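Local coordinates for MutT/nudix family protein (Streptococcus pneumoniae, PDB 4HFQ) that hydrolyses UDP-linked precursors of peptidoglycan biosynthesis as a Nudix-family UDP-X diphosphatase, at residues 20-25 with 63-68; 9-14 with 136-141; 112-117 with 150-155; 169-174 with 185-190. All coordinates share one frame; numbering follows the deposited sequence.

Contact 1 of 4, residues 20-25 with 63-68. With EDO (1,2-ethanediol), chain N; EDO (1,2-ethanediol), chain Y.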
# COMPACT_ATOMS: atom_id res chain seq x y z
N GLY A 20 -8.49 14.74 -1.52
CA GLY A 20 -9.03 16.11 -1.57
C GLY A 20 -10.28 16.25 -0.71
O GLY A 20 -10.40 17.20 0.05
N LEU A 21 -11.20 15.29 -0.78
CA LEU A 21 -12.41 15.39 0.03
C LEU A 21 -12.11 15.38 1.52
O LEU A 21 -12.74 16.10 2.29
CB LEU A 21 -13.40 14.30 -0.35
CG LEU A 21 -14.03 14.52 -1.72
CD1 LEU A 21 -14.72 13.24 -2.19
CD2 LEU A 21 -14.98 15.71 -1.68
N THR A 22 -11.15 14.54 1.92
CA THR A 22 -10.80 14.47 3.34
C THR A 22 -10.09 15.70 3.84
O THR A 22 -10.35 16.17 4.95
CB THR A 22 -10.00 13.19 3.60
OG1 THR A 22 -10.89 12.09 3.43
CG2 THR A 22 -9.43 13.15 5.04
N PHE A 23 -9.22 16.29 3.02
CA PHE A 23 -8.31 17.32 3.50
C PHE A 23 -8.64 18.75 3.14
O PHE A 23 -8.15 19.67 3.80
CB PHE A 23 -6.88 17.02 3.08
CG PHE A 23 -6.26 15.90 3.85
CD1 PHE A 23 -5.79 16.12 5.14
CD2 PHE A 23 -6.20 14.62 3.32
CE1 PHE A 23 -5.23 15.08 5.87
CE2 PHE A 23 -5.65 13.57 4.05
CZ PHE A 23 -5.16 13.81 5.33
N THR A 24 -9.45 18.99 2.11
CA THR A 24 -9.73 20.38 1.76
C THR A 24 -10.61 21.07 2.80
O THR A 24 -11.43 20.43 3.45
CB THR A 24 -10.34 20.53 0.36
OG1 THR A 24 -10.30 21.91 0.00
CG2 THR A 24 -11.79 20.08 0.31
N LYS A 25 -10.46 22.39 2.89
CA LYS A 25 -11.22 23.19 3.85
C LYS A 25 -12.12 24.21 3.15
O LYS A 25 -12.79 25.01 3.81
CB LYS A 25 -10.26 23.88 4.83
CG LYS A 25 -9.47 22.93 5.72
CD LYS A 25 -10.34 22.35 6.82
CE LYS A 25 -9.50 21.69 7.90
NZ LYS A 25 -10.24 21.62 9.20
N SER A 63 -12.34 4.06 3.03
CA SER A 63 -11.68 4.79 4.11
C SER A 63 -11.67 6.28 3.78
O SER A 63 -11.72 6.65 2.61
CB SER A 63 -10.22 4.29 4.27
OG SER A 63 -9.43 5.05 5.18
N ALA A 64 -11.56 7.11 4.81
CA ALA A 64 -11.28 8.55 4.61
C ALA A 64 -9.85 8.81 4.14
O ALA A 64 -9.55 9.88 3.59
CB ALA A 64 -11.57 9.34 5.88
N TYR A 65 -8.95 7.84 4.33
CA TYR A 65 -7.54 7.98 3.96
C TYR A 65 -7.21 6.95 2.91
O TYR A 65 -7.24 5.74 3.21
CB TYR A 65 -6.65 7.86 5.20
CG TYR A 65 -7.07 8.88 6.22
CD1 TYR A 65 -6.57 10.18 6.16
CD2 TYR A 65 -8.04 8.58 7.17
CE1 TYR A 65 -6.99 11.15 7.06
CE2 TYR A 65 -8.47 9.55 8.08
CZ TYR A 65 -7.94 10.83 8.02
OH TYR A 65 -8.38 11.78 8.92
N ALA A 66 -6.90 7.42 1.71
CA ALA A 66 -6.61 6.56 0.56
C ALA A 66 -5.16 6.10 0.59
O ALA A 66 -4.25 6.85 0.28
CB ALA A 66 -6.91 7.31 -0.73
N THR A 67 -4.94 4.86 1.02
CA THR A 67 -3.60 4.27 1.02
C THR A 67 -3.73 2.88 0.40
O THR A 67 -4.81 2.31 0.33
CB THR A 67 -2.96 4.14 2.44
OG1 THR A 67 -3.50 3.02 3.14
CG2 THR A 67 -3.14 5.42 3.28
N PRO A 68 -2.60 2.28 -0.00
CA PRO A 68 -2.63 0.85 -0.31
C PRO A 68 -3.16 0.06 0.88
O PRO A 68 -2.92 0.44 2.05
CB PRO A 68 -1.16 0.54 -0.61
CG PRO A 68 -0.59 1.83 -1.10
CD PRO A 68 -1.27 2.86 -0.24
C1 EDO N . -3.25 9.62 1.54
O1 EDO N . -2.32 8.59 1.18
C2 EDO N . -2.56 10.95 1.83
O2 EDO N . -1.60 11.24 0.80
C1 EDO Y . 0.16 -1.65 4.64
O1 EDO Y . 0.66 -0.61 5.48
C2 EDO Y . -0.93 -1.08 3.70
O2 EDO Y . -2.12 -0.56 4.40
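A small surface contact, one hydrogen bond beside an aromatic pair, joins the C-terminal end of helix 3-23 in the helical N-terminal region to the linker 63-68 that leads into strand 69-78, the first strand of the Nudix domain. The polar half belongs to Thr-22, whose OG1 gives its proton to Ala-64 O at 2.6 Å, in the carbonyl plane and on a lone pair; the same hydroxyl has a weak hydrogen bond with Asp-18 O, one turn back in the helix. With chi1 at -69° the methyl CG2 stands anti to the backbone N, which brings it to 3.7 Å from Tyr-65 CE1. Phe-23 supplies the apolar half. Its CZ comes in at the edge of the Tyr-65 ring, near that ring's plane, while the two planes stand at 69°. Tyr-65 also meets the second subunit, where Phe-99 lies nearly parallel to its ring and Lys-141 makes a cation-pi contact, placing the linker between its own helix and the neighbouring chain. Within the linker Ser-63 forms an ST turn, its OG accepting from Tyr-65 N at 3.0 Å with an angle of 162° at the hydrogen.

Contact 2 of 4, residues 9-14 with 136-141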
# COMPACT_ATOMS: atom_id res chain seq x y z
N TYR A 9 -4.64 4.49 -13.88
CA TYR A 9 -5.07 5.90 -13.89
C TYR A 9 -6.32 6.07 -13.06
O TYR A 9 -6.38 7.00 -12.24
CB TYR A 9 -5.35 6.38 -15.32
CG TYR A 9 -4.14 6.77 -16.13
CD1 TYR A 9 -3.28 7.77 -15.69
CD2 TYR A 9 -3.85 6.13 -17.34
CE1 TYR A 9 -2.17 8.13 -16.43
CE2 TYR A 9 -2.74 6.49 -18.09
CZ TYR A 9 -1.90 7.48 -17.62
OH TYR A 9 -0.76 7.86 -18.32
N LEU A 10 -7.32 5.21 -13.25
CA LEU A 10 -8.55 5.31 -12.49
C LEU A 10 -8.29 5.18 -10.98
O LEU A 10 -8.79 5.98 -10.16
CB LEU A 10 -9.57 4.27 -12.97
CG LEU A 10 -10.91 4.17 -12.24
CD1 LEU A 10 -11.77 5.40 -12.50
CD2 LEU A 10 -11.68 2.91 -12.62
N GLN A 11 -7.53 4.16 -10.63
CA GLN A 11 -7.22 3.87 -9.24
C GLN A 11 -6.55 5.11 -8.60
O GLN A 11 -6.91 5.53 -7.49
CB GLN A 11 -6.33 2.64 -9.26
CG GLN A 11 -6.00 2.05 -7.92
CD GLN A 11 -4.81 1.13 -8.07
OE1 GLN A 11 -3.67 1.57 -8.16
NE2 GLN A 11 -5.09 -0.19 -8.13
N ARG A 12 -5.61 5.72 -9.31
CA ARG A 12 -4.90 6.88 -8.79
C ARG A 12 -5.80 8.11 -8.65
O ARG A 12 -5.76 8.83 -7.64
CB ARG A 12 -3.68 7.18 -9.68
CG ARG A 12 -2.87 8.36 -9.21
CD ARG A 12 -2.21 8.13 -7.86
NE ARG A 12 -1.54 9.34 -7.42
CZ ARG A 12 -1.43 9.73 -6.16
NH1 ARG A 12 -1.89 8.99 -5.14
NH2 ARG A 12 -0.84 10.90 -5.90
N MET A 13 -6.63 8.36 -9.66
CA MET A 13 -7.53 9.52 -9.60
C MET A 13 -8.57 9.39 -8.50
O MET A 13 -8.90 10.39 -7.83
CB MET A 13 -8.19 9.74 -10.95
CG MET A 13 -7.18 10.22 -11.97
SD MET A 13 -7.88 10.90 -13.48
CE MET A 13 -8.56 9.41 -14.17
N ILE A 14 -9.07 8.17 -8.25
CA ILE A 14 -9.95 7.96 -7.12
C ILE A 14 -9.22 8.33 -5.82
O ILE A 14 -9.75 9.05 -4.98
CB ILE A 14 -10.47 6.50 -7.06
CG1 ILE A 14 -11.47 6.26 -8.21
CG2 ILE A 14 -11.10 6.20 -5.70
CD1 ILE A 14 -11.73 4.79 -8.51
N PHE A 136 2.15 -7.34 -9.72
CA PHE A 136 2.02 -8.79 -9.96
C PHE A 136 0.62 -9.26 -10.30
O PHE A 136 0.47 -10.31 -10.91
CB PHE A 136 2.52 -9.58 -8.75
CG PHE A 136 4.00 -9.54 -8.58
CD1 PHE A 136 4.81 -10.44 -9.27
CD2 PHE A 136 4.59 -8.59 -7.74
CE1 PHE A 136 6.19 -10.39 -9.12
CE2 PHE A 136 5.96 -8.54 -7.61
CZ PHE A 136 6.77 -9.45 -8.28
N GLN A 137 -0.40 -8.55 -9.84
CA GLN A 137 -1.77 -8.98 -10.03
C GLN A 137 -2.68 -7.76 -9.92
O GLN A 137 -3.52 -7.64 -9.02
CB GLN A 137 -2.14 -10.05 -9.00
CG GLN A 137 -1.96 -9.67 -7.52
CD GLN A 137 -0.82 -10.41 -6.80
OE1 GLN A 137 0.06 -9.78 -6.20
NE2 GLN A 137 -0.85 -11.74 -6.84
N LEU A 138 -2.53 -6.88 -10.92
CA LEU A 138 -3.25 -5.63 -10.92
C LEU A 138 -4.75 -5.85 -10.73
O LEU A 138 -5.36 -6.76 -11.32
CB LEU A 138 -2.98 -4.88 -12.21
CG LEU A 138 -3.67 -3.51 -12.34
CD1 LEU A 138 -3.20 -2.50 -11.30
CD2 LEU A 138 -3.46 -2.96 -13.75
N GLN A 139 -5.35 -5.01 -9.89
CA GLN A 139 -6.77 -5.11 -9.57
C GLN A 139 -7.26 -3.75 -9.07
O GLN A 139 -6.45 -2.82 -8.89
CB GLN A 139 -7.02 -6.25 -8.57
CG GLN A 139 -6.13 -6.16 -7.33
CD GLN A 139 -6.19 -7.41 -6.50
OE1 GLN A 139 -7.10 -7.58 -5.70
NE2 GLN A 139 -5.22 -8.31 -6.70
N SER A 140 -8.56 -3.63 -8.83
CA SER A 140 -9.15 -2.31 -8.55
C SER A 140 -8.48 -1.63 -7.36
O SER A 140 -8.21 -0.41 -7.41
CB SER A 140 -10.65 -2.40 -8.37
OG SER A 140 -11.01 -3.28 -7.34
N LYS A 141 -8.17 -2.40 -6.32
CA LYS A 141 -7.45 -1.86 -5.17
C LYS A 141 -6.00 -2.25 -5.24
O LYS A 141 -5.66 -3.38 -5.61
CB LYS A 141 -8.03 -2.34 -3.84
CG LYS A 141 -9.45 -1.85 -3.53
CD LYS A 141 -9.51 -0.33 -3.38
CE LYS A 141 -10.86 0.17 -2.86
NZ LYS A 141 -11.98 0.03 -3.84
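The flat group that carries this contact is the Gln-11 amide, which donates through NE2 to Ser-140 O, an acceptor lying only 8° out of the amide plane, while Asn-134 ND2 donates to OE1 at the other corner. The contact joins helix 3-23 of the N-terminal helical region to the loop 136-141 between helix 133-136 and strand 143-153 of the Nudix domain. From the carbonyl's side the approach is quite different. NE2 stands well above the Ser-140 carbonyl plane, off any lone pair, so the 3.2 Å bond from NE2 to Ser-140 O is reasonably straight at the hydrogen (156°) but poorly directed at the oxygen. Gln-139 O is also close to NE2, at 3.1 Å, which places the amide nitrogen beside two successive carbonyls of the loop. The long reach comes from a Gln-11 side chain that leaves with CG anti to the backbone N (chi1 -173°) and stays extended beyond it, bringing CG itself to 3.3 Å from Ser-140 O. Leu-138 CD1 lies 4.4 Å from NE2, a loose van der Waals neighbour.

The second subunit also borders the contact: its Val-102 packs on Gln-11, and Ser-140 OG is hydrogen-bonded to Pro-61 O of that subunit. Within the loop a second amide, that of Gln-139, donates to Lys-180 O and also to the loop's own backbone, its NE2 meeting Gln-137 O at 3.0 Å, almost in line with the carbonyl bond.

Contact 3 of 4, residues 112-117 with 150-155. With SO4 (sulfate ion), chain H.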
# COMPACT_ATOMS: atom_id res chain seq x y z
N LYS A 112 -4.16 -15.31 12.87
CA LYS A 112 -5.61 -15.45 12.96
C LYS A 112 -6.14 -16.13 11.70
O LYS A 112 -6.92 -17.10 11.77
CB LYS A 112 -6.27 -14.08 13.18
CG LYS A 112 -7.79 -14.09 13.20
CD LYS A 112 -8.32 -12.70 13.51
CE LYS A 112 -9.83 -12.68 13.68
NZ LYS A 112 -10.50 -12.74 12.36
N GLU A 113 -5.70 -15.66 10.53
CA GLU A 113 -6.18 -16.21 9.27
C GLU A 113 -5.69 -17.64 9.05
O GLU A 113 -6.47 -18.48 8.59
CB GLU A 113 -5.89 -15.27 8.11
CG GLU A 113 -6.62 -13.96 8.41
CD GLU A 113 -6.38 -12.85 7.43
OE1 GLU A 113 -5.76 -13.09 6.39
OE2 GLU A 113 -6.83 -11.72 7.72
N ILE A 114 -4.46 -17.94 9.43
CA ILE A 114 -4.00 -19.34 9.38
C ILE A 114 -4.92 -20.24 10.22
O ILE A 114 -5.36 -21.31 9.77
CB ILE A 114 -2.56 -19.49 9.87
CG1 ILE A 114 -1.57 -18.85 8.88
CG2 ILE A 114 -2.22 -20.98 10.06
CD1 ILE A 114 -0.21 -18.65 9.49
N GLU A 115 -5.24 -19.82 11.44
CA GLU A 115 -6.05 -20.70 12.30
C GLU A 115 -7.46 -20.86 11.73
O GLU A 115 -7.99 -21.98 11.69
CB GLU A 115 -6.12 -20.18 13.74
CG GLU A 115 -6.75 -21.18 14.71
CD GLU A 115 -6.57 -20.81 16.17
OE1 GLU A 115 -5.98 -19.77 16.46
OE2 GLU A 115 -7.05 -21.56 17.04
N GLU A 116 -8.06 -19.77 11.28
CA GLU A 116 -9.42 -19.79 10.76
C GLU A 116 -9.55 -20.62 9.50
O GLU A 116 -10.55 -21.33 9.31
CB GLU A 116 -9.93 -18.36 10.51
CG GLU A 116 -10.16 -17.57 11.78
CD GLU A 116 -10.49 -16.10 11.55
OE1 GLU A 116 -10.22 -15.57 10.46
OE2 GLU A 116 -11.01 -15.49 12.50
N GLU A 117 -8.54 -20.57 8.64
CA GLU A 117 -8.58 -21.23 7.35
C GLU A 117 -8.04 -22.66 7.41
O GLU A 117 -8.64 -23.57 6.82
CB GLU A 117 -7.77 -20.42 6.33
CG GLU A 117 -8.45 -19.11 5.96
CD GLU A 117 -7.57 -18.17 5.18
OE1 GLU A 117 -6.58 -18.60 4.55
OE2 GLU A 117 -7.91 -16.95 5.21
N CYS A 150 5.92 -19.11 7.91
CA CYS A 150 5.28 -19.59 9.14
C CYS A 150 5.44 -21.09 9.30
O CYS A 150 5.60 -21.82 8.32
CB CYS A 150 3.79 -19.25 9.19
SG CYS A 150 3.38 -17.52 8.98
N LYS A 151 5.38 -21.53 10.55
CA LYS A 151 5.41 -22.95 10.88
C LYS A 151 4.11 -23.31 11.59
O LYS A 151 3.68 -22.58 12.49
CB LYS A 151 6.62 -23.23 11.76
CG LYS A 151 6.68 -24.64 12.34
CD LYS A 151 7.89 -24.83 13.23
CE LYS A 151 7.85 -26.19 13.90
NZ LYS A 151 9.14 -26.58 14.54
N LEU A 152 3.48 -24.41 11.18
CA LEU A 152 2.24 -24.87 11.82
C LEU A 152 2.56 -25.61 13.11
O LEU A 152 3.59 -26.28 13.21
CB LEU A 152 1.41 -25.75 10.87
CG LEU A 152 0.93 -25.06 9.58
CD1 LEU A 152 0.05 -26.00 8.76
CD2 LEU A 152 0.17 -23.78 9.88
N LEU A 153 1.70 -25.43 14.11
CA LEU A 153 1.83 -26.08 15.42
C LEU A 153 0.68 -27.08 15.61
O LEU A 153 0.44 -27.90 14.73
CB LEU A 153 1.94 -25.03 16.54
CG LEU A 153 2.97 -23.90 16.36
CD1 LEU A 153 2.78 -22.78 17.37
CD2 LEU A 153 4.40 -24.43 16.40
N ASP A 154 -0.06 -27.01 16.71
CA ASP A 154 -1.18 -27.94 16.94
C ASP A 154 -2.42 -27.58 16.13
O ASP A 154 -2.69 -26.42 15.86
CB ASP A 154 -1.57 -27.99 18.42
CG ASP A 154 -0.47 -28.56 19.30
OD1 ASP A 154 0.09 -29.62 18.97
OD2 ASP A 154 -0.18 -27.94 20.34
N GLY A 155 -3.18 -28.61 15.75
CA GLY A 155 -4.47 -28.43 15.11
C GLY A 155 -4.78 -29.52 14.11
O GLY A 155 -4.17 -30.60 14.12
S SO4 H . -12.91 -10.37 14.60
O1 SO4 H . -14.10 -9.56 14.26
O2 SO4 H . -13.11 -11.76 14.10
O3 SO4 H . -11.73 -9.76 13.96
O4 SO4 H . -12.75 -10.41 16.07
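Residues 112-117 of helix 106-118 lie over residues 150-153 of strand 143-153 with the backbones well apart, the nearest CA atoms, those of Ile-114 and Leu-152, being 8.7 Å from each other, and the gap is bridged by side chains. Ile-114 does this alone from the helix, pointing toward the strand and dividing its two branches between alternate strand residues. Its CD1 reaches Cys-150, touching SG at 3.8 Å and passing slightly farther from CB. Its CG2 meets Leu-152 CD2 at 3.7 Å, the two side chains running at a slant to each other. The split follows from the first torsion: at chi1 -69° CG1 is anti to the carbonyl carbon and CG2 anti to the backbone N, which sends CG1 with CD1 toward Cys-150 and CG2 toward Leu-152. The contact is apolar throughout. Ala-74 of strand 69-78 and Ala-122 of strand 120-132 also touch Ile-114, placing it over the strands that flank 143-153.

Away from the strand, Lys-112 NZ forms a salt bridge with Glu-116 OE2 at 2.8 Å, one turn along the helix and on the syn side of the carboxylate. A sulfate, probably from the crystallisation liquor, lies by the same ammonium; its bond from NZ to O2 is weak at 3.3 Å, and Tyr-104 OH holds the ion too. Glu-117 OE1, for its part, accepts from Gly-97 N. Lys-112, Glu-113, Ile-114, Glu-116 and Glu-117 match the REUXEE part of the Nudix signature, with lysine in the arginine place and Ile-114 as the hydrophobic U; glutamates of this box commonly bind metal in the family. On that match, this is the Nudix-box helix packed on the mixed sheet of the alpha/beta/alpha Nudix fold.

Contact 4 of 4, residues 169-174 with 185-190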
# COMPACT_ATOMS: atom_id res chain seq x y z
N PHE A 169 1.88 -28.82 -2.01
CA PHE A 169 2.28 -28.97 -3.41
C PHE A 169 3.77 -28.75 -3.60
O PHE A 169 4.35 -27.83 -3.02
CB PHE A 169 1.52 -27.99 -4.30
CG PHE A 169 0.04 -28.19 -4.30
CD1 PHE A 169 -0.77 -27.58 -3.35
CD2 PHE A 169 -0.57 -28.98 -5.28
CE1 PHE A 169 -2.14 -27.75 -3.37
CE2 PHE A 169 -1.94 -29.16 -5.30
CZ PHE A 169 -2.74 -28.54 -4.34
N ALA A 170 4.39 -29.58 -4.44
CA ALA A 170 5.76 -29.33 -4.84
C ALA A 170 5.88 -28.03 -5.62
O ALA A 170 4.95 -27.67 -6.34
CB ALA A 170 6.31 -30.50 -5.65
N ILE A 171 7.03 -27.37 -5.48
CA ILE A 171 7.34 -26.11 -6.17
C ILE A 171 7.15 -26.22 -7.68
O ILE A 171 6.74 -25.26 -8.33
CB ILE A 171 8.77 -25.61 -5.81
CG1 ILE A 171 8.99 -24.18 -6.32
CG2 ILE A 171 9.85 -26.55 -6.34
CD1 ILE A 171 8.20 -23.14 -5.57
N ASP A 172 7.44 -27.40 -8.22
CA ASP A 172 7.34 -27.66 -9.67
C ASP A 172 6.07 -28.42 -10.08
O ASP A 172 5.96 -28.91 -11.20
CB ASP A 172 8.60 -28.40 -10.15
CG ASP A 172 8.73 -29.79 -9.56
OD1 ASP A 172 8.19 -30.05 -8.46
OD2 ASP A 172 9.37 -30.65 -10.20
N GLN A 173 5.12 -28.54 -9.15
CA GLN A 173 3.85 -29.21 -9.42
C GLN A 173 2.70 -28.38 -8.85
O GLN A 173 1.83 -28.89 -8.13
CB GLN A 173 3.82 -30.61 -8.80
CG GLN A 173 4.77 -31.61 -9.44
CD GLN A 173 4.86 -32.90 -8.64
OE1 GLN A 173 3.84 -33.48 -8.27
NE2 GLN A 173 6.09 -33.34 -8.37
N LEU A 174 2.71 -27.09 -9.17
CA LEU A 174 1.70 -26.18 -8.63
C LEU A 174 0.38 -26.35 -9.33
O LEU A 174 0.34 -26.62 -10.55
CB LEU A 174 2.16 -24.72 -8.73
CG LEU A 174 3.41 -24.34 -7.93
CD1 LEU A 174 3.92 -22.96 -8.34
CD2 LEU A 174 3.17 -24.40 -6.42
N GLU A 185 4.88 -16.74 -10.38
CA GLU A 185 6.10 -15.99 -10.27
C GLU A 185 6.40 -15.62 -8.81
O GLU A 185 7.53 -15.71 -8.36
CB GLU A 185 6.04 -14.73 -11.13
CG GLU A 185 7.34 -13.98 -11.13
CD GLU A 185 7.30 -12.67 -11.89
OE1 GLU A 185 6.22 -12.24 -12.34
OE2 GLU A 185 8.38 -12.05 -12.03
N GLN A 186 5.37 -15.21 -8.07
CA GLN A 186 5.57 -14.87 -6.67
C GLN A 186 5.99 -16.11 -5.88
O GLN A 186 6.90 -16.01 -5.06
CB GLN A 186 4.30 -14.26 -6.09
CG GLN A 186 4.03 -12.83 -6.55
CD GLN A 186 2.66 -12.32 -6.17
OE1 GLN A 186 1.68 -13.05 -6.14
NE2 GLN A 186 2.60 -11.01 -5.82
N ILE A 187 5.33 -17.25 -6.13
CA ILE A 187 5.67 -18.49 -5.43
C ILE A 187 7.13 -18.87 -5.70
O ILE A 187 7.86 -19.27 -4.79
CB ILE A 187 4.69 -19.62 -5.77
CG1 ILE A 187 3.34 -19.31 -5.11
CG2 ILE A 187 5.24 -20.98 -5.30
CD1 ILE A 187 2.20 -20.22 -5.50
N GLU A 188 7.57 -18.70 -6.95
CA GLU A 188 8.95 -19.01 -7.29
C GLU A 188 9.95 -18.09 -6.60
O GLU A 188 10.99 -18.55 -6.10
CB GLU A 188 9.13 -19.06 -8.81
CG GLU A 188 8.43 -20.29 -9.41
CD GLU A 188 8.43 -20.35 -10.93
OE1 GLU A 188 8.72 -19.34 -11.58
OE2 GLU A 188 8.13 -21.45 -11.46
N LEU A 189 9.64 -16.79 -6.56
CA LEU A 189 10.44 -15.81 -5.83
C LEU A 189 10.53 -16.16 -4.35
O LEU A 189 11.61 -16.15 -3.75
CB LEU A 189 9.80 -14.43 -5.96
CG LEU A 189 10.51 -13.23 -6.59
CD1 LEU A 189 11.28 -13.56 -7.85
CD2 LEU A 189 9.49 -12.15 -6.87
N LEU A 190 9.38 -16.46 -3.76
CA LEU A 190 9.29 -16.82 -2.35
C LEU A 190 10.13 -18.04 -2.00
O LEU A 190 10.77 -18.06 -0.97
CB LEU A 190 7.84 -17.04 -1.94
CG LEU A 190 7.02 -15.75 -1.89
CD1 LEU A 190 5.55 -16.14 -1.89
CD2 LEU A 190 7.40 -14.96 -0.64
O HOH W 1 7.68 -23.89 -10.65
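Ile-187 points from helix 184-194 toward two aliphatic side chains, Ile-171 and Leu-174, and one methyl, its CG2, meets both. This is apolar packing of the C-terminal helix of the Nudix fold against the type I beta turn from Ala-170 to Gln-173, near the end of strand 163-170; Ile-171 lies in the turn and Leu-174 just after it. Leu-174 comes head-on and meets Ile-187 end to end, with Leu-174 CD1 3.9 Å from Ile-187 CG2. Ile-171 takes a different course: it runs alongside Ile-187, the two chains pointing opposite ways, and its CD1 lies 3.7 Å from the same CG2 and 4.0 Å from the backbone Ile-187 O. Two torsions explain the meeting. Ile-187 has CG2 anti to its backbone N (chi1 -71°), which carries that methyl outward from the helix, and Ile-171 has CG1 anti to its own N (chi1 -169°), which sends CD1 toward the helix. Leu-177 and Ile-182 of the intervening loop, together with Trp-75 of strand 69-78, also touch Ile-187 and join it to the sheet.

Beside this apolar group a water spans the two segments where the backbones come nearest, at Ile-171 and Glu-188. It donates to both sides, to Ile-171 O at 2.9 Å and to the carboxylate oxygen Glu-188 OE2 at 2.6 Å.

Overall arrangement
Contacts 1 and 2 share helix 3-23 and tie the N-terminal helical region to the Nudix domain, their centres about 16 Å apart; contact 1 is nested inside the loop closed by contact 2, and both touch the second subunit. Contacts 3 and 4, with centres about 20 Å apart, lie within the Nudix domain, contact 3 on strand 143-153, contact 4 just past strand 163-170. Along the chain contacts 2 and 3 cross, and contact 4 follows in series. The dimer side and the Nudix-box side lie apart: the centre of contact 3 is about 35 and 31 Å from those of contacts 1 and 2, across the chain's centre, and contact 4 also lies opposite contact 1. The loop of contact 2 touches the helix of contact 4 through a probable hydrogen bond, Gln-137 OE1 to Gln-186 NE2.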